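PDB 4JGA: 3-oxoacyl-[acyl-carrier-protein] synthase 2, which probably catalyses the condensation of malonyl-ACP with a growing acyl-ACP, the chain-elongation step of bacterial fatty acid synthesis. Local coordinates for residues A[338-342]-A[395-400]. Residue numbers count along the deposited sequence, not the author numbering.
Sequences LAAVQ and MDEVNI
A loop without regular secondary structure can be held to a helix when one side-chain amide takes the place of a backbone partner, and the packing of residues 395-400 on helix 331-345, in the C-terminal half of this thiolase-fold synthase, is a compact example. The helical residues 338-342 present L338, V341 and Q342 to the loop. There, M395 to V398 form a type I beta turn, closed by V398 N to M395 O at 3.2 Å; V398 (phi/psi -65/127) and I400 (-133/168) are extended, with N399 (-134/11) between them bending the chain. The CA atoms of L338 and V398 lie 7.4 Å apart, those of Q342 and N399 7.5 Å. Q342, with chi1 m and chi2 t, reaches across: NE2 donates to E397 O (3.0 Å, nearly linear), while OE1 accepts from N399 N (2.7 Å). The primary amide, with OE1 and an N-H on the same side, thus bridges the C=O before V398 and the N-H after it, as one residue's N-H and C=O do in a parallel sheet. Apolar contacts accompany this pair of hydrogen bonds. L338 (chi1 t, chi2 p) sets CD2 against V398 CG2 at 3.8 Å, E397 CB at 3.9 Å and M395 SD at 4.2 Å; V341 CG1 meets I400 CD1 at 4.0 Å. D396 forms a salt bridge with K247 and M395 is joined to W245 by a backbone hydrogen bond, while M354 of strand 353-355 touches L338, V341 and I400, and M306 of helix 300-312 packs on A340 and V341.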
ATOM      1  N   LEU A 338      11.485 -15.972 -18.913  1.00 12.64           N
ATOM      2  CA  LEU A 338      11.519 -16.525 -20.261  1.00 13.51           C
ATOM      3  C   LEU A 338      10.956 -17.960 -20.302  1.00 14.05           C
ATOM      4  O   LEU A 338      10.174 -18.298 -21.199  1.00 14.42           O
ATOM      5  CB  LEU A 338      12.944 -16.494 -20.808  1.00 14.15           C
ATOM      6  CG  LEU A 338      13.130 -17.111 -22.190  1.00 14.97           C
ATOM      7  CD1 LEU A 338      12.508 -16.208 -23.229  1.00 14.90           C
ATOM      8  CD2 LEU A 338      14.589 -17.345 -22.502  1.00 15.78           C
ATOM      9  N   ALA A 339      11.376 -18.805 -19.360  1.00 14.32           N
ATOM     10  CA  ALA A 339      10.947 -20.212 -19.344  1.00 14.86           C
ATOM     11  C   ALA A 339       9.458 -20.280 -19.036  1.00 14.39           C
ATOM     12  O   ALA A 339       8.733 -21.043 -19.695  1.00 14.92           O
ATOM     13  CB  ALA A 339      11.769 -21.056 -18.366  1.00 15.13           C
ATOM     14  N   ALA A 340       8.984 -19.480 -18.087  1.00 13.63           N
ATOM     15  CA  ALA A 340       7.533 -19.441 -17.810  1.00 13.37           C
ATOM     16  C   ALA A 340       6.698 -18.979 -19.038  1.00 13.63           C
ATOM     17  O   ALA A 340       5.690 -19.575 -19.372  1.00 13.76           O
ATOM     18  CB  ALA A 340       7.230 -18.549 -16.603  1.00 12.53           C
ATOM     19  N   VAL A 341       7.150 -17.914 -19.701  1.00 13.86           N
ATOM     20  CA  VAL A 341       6.526 -17.443 -20.934  1.00 14.22           C
ATOM     21  C   VAL A 341       6.505 -18.505 -22.039  1.00 15.27           C
ATOM     22  O   VAL A 341       5.463 -18.790 -22.634  1.00 15.06           O
ATOM     23  CB  VAL A 341       7.200 -16.139 -21.414  1.00 14.11           C
ATOM     24  CG1 VAL A 341       6.779 -15.807 -22.839  1.00 14.62           C
ATOM     25  CG2 VAL A 341       6.852 -15.005 -20.454  1.00 13.28           C
ATOM     26  N   GLN A 342       7.645 -19.149 -22.269  1.00 16.47           N
ATOM     27  CA  GLN A 342       7.721 -20.161 -23.325  1.00 17.88           C
ATOM     28  C   GLN A 342       6.853 -21.405 -23.013  1.00 18.75           C
ATOM     29  O   GLN A 342       6.192 -21.933 -23.898  1.00 18.90           O
ATOM     30  CB  GLN A 342       9.188 -20.468 -23.686  1.00 18.55           C
ATOM     31  CG  GLN A 342       9.790 -19.252 -24.373  1.00 18.72           C
ATOM     32  CD  GLN A 342      11.210 -19.386 -24.859  1.00 19.74           C
ATOM     33  OE1 GLN A 342      11.605 -18.687 -25.791  1.00 20.36           O
ATOM     34  NE2 GLN A 342      11.997 -20.243 -24.223  1.00 20.08           N
ATOM     35  N   MET A 395      20.448 -15.189 -24.809  1.00 22.02           N
ATOM     36  CA  MET A 395      20.698 -16.433 -24.085  1.00 22.57           C
ATOM     37  C   MET A 395      20.174 -17.622 -24.898  1.00 23.77           C
ATOM     38  O   MET A 395      19.280 -17.484 -25.734  1.00 23.26           O
ATOM     39  CB  MET A 395      20.108 -16.405 -22.658  1.00 21.30           C
ATOM     40  CG  MET A 395      18.614 -16.140 -22.583  1.00 20.16           C
ATOM     41  SD  MET A 395      18.086 -15.672 -20.927  1.00 18.55           S
ATOM     42  CE  MET A 395      18.360 -17.217 -20.056  1.00 18.92           C
ATOM     43  N   ASP A 396      20.771 -18.787 -24.664  1.00 25.42           N
ATOM     44  CA  ASP A 396      20.519 -19.975 -25.476  1.00 27.00           C
ATOM     45  C   ASP A 396      19.075 -20.458 -25.483  1.00 26.74           C
ATOM     46  O   ASP A 396      18.590 -21.000 -26.495  1.00 27.75           O
ATOM     47  CB  ASP A 396      21.419 -21.129 -25.007  1.00 27.94           C
ATOM     48  CG  ASP A 396      22.880 -20.931 -25.393  1.00 29.30           C
ATOM     49  OD1 ASP A 396      23.169 -20.242 -26.394  1.00 29.22           O
ATOM     50  OD2 ASP A 396      23.736 -21.504 -24.693  1.00 30.61           O
ATOM     51  N   GLU A 397      18.397 -20.253 -24.374  1.00 26.14           N
ATOM     52  CA  GLU A 397      17.039 -20.727 -24.203  1.00 26.37           C
ATOM     53  C   GLU A 397      16.000 -19.957 -25.053  1.00 25.31           C
ATOM     54  O   GLU A 397      14.851 -20.358 -25.115  1.00 24.57           O
ATOM     55  CB  GLU A 397      16.650 -20.597 -22.724  1.00 26.69           C
ATOM     56  CG  GLU A 397      17.488 -21.457 -21.796  1.00 28.23           C
ATOM     57  CD  GLU A 397      18.842 -20.858 -21.423  1.00 29.60           C
ATOM     58  OE1 GLU A 397      19.313 -19.838 -22.001  1.00 29.96           O
ATOM     59  OE2 GLU A 397      19.465 -21.437 -20.513  1.00 32.01           O
ATOM     60  N   VAL A 398      16.384 -18.846 -25.662  1.00 24.62           N
ATOM     61  CA  VAL A 398      15.418 -18.015 -26.372  1.00 24.32           C
ATOM     62  C   VAL A 398      14.835 -18.755 -27.585  1.00 25.47           C
ATOM     63  O   VAL A 398      15.585 -19.273 -28.416  1.00 26.44           O
ATOM     64  CB  VAL A 398      16.027 -16.673 -26.808  1.00 23.58           C
ATOM     65  CG1 VAL A 398      15.089 -15.928 -27.741  1.00 23.06           C
ATOM     66  CG2 VAL A 398      16.331 -15.830 -25.576  1.00 22.82           C
ATOM     67  N   ASN A 399      13.504 -18.823 -27.662  1.00 25.32           N
ATOM     68  CA  ASN A 399      12.813 -19.491 -28.781  1.00 26.71           C
ATOM     69  C   ASN A 399      11.670 -18.677 -29.332  1.00 25.57           C
ATOM     70  O   ASN A 399      10.854 -19.193 -30.089  1.00 26.49           O
ATOM     71  CB  ASN A 399      12.202 -20.804 -28.304  1.00 28.26           C
ATOM     72  CG  ASN A 399      13.177 -21.938 -28.268  1.00 30.91           C
ATOM     73  OD1 ASN A 399      14.162 -21.979 -28.994  1.00 33.86           O
ATOM     74  ND2 ASN A 399      12.884 -22.898 -27.402  1.00 32.32           N
ATOM     75  N   ILE A 400      11.564 -17.426 -28.926  1.00 23.86           N
ATOM     76  CA  ILE A 400      10.546 -16.533 -29.462  1.00 22.79           C
ATOM     77  C   ILE A 400      11.200 -15.228 -29.827  1.00 21.63           C
ATOM     78  O   ILE A 400      12.347 -14.985 -29.480  1.00 21.49           O
ATOM     79  CB  ILE A 400       9.403 -16.246 -28.464  1.00 22.11           C
ATOM     80  CG1 ILE A 400       9.956 -15.743 -27.143  1.00 21.30           C
ATOM     81  CG2 ILE A 400       8.574 -17.502 -28.252  1.00 22.68           C
ATOM     82  CD1 ILE A 400       8.849 -15.219 -26.265  1.00 20.79           C
TER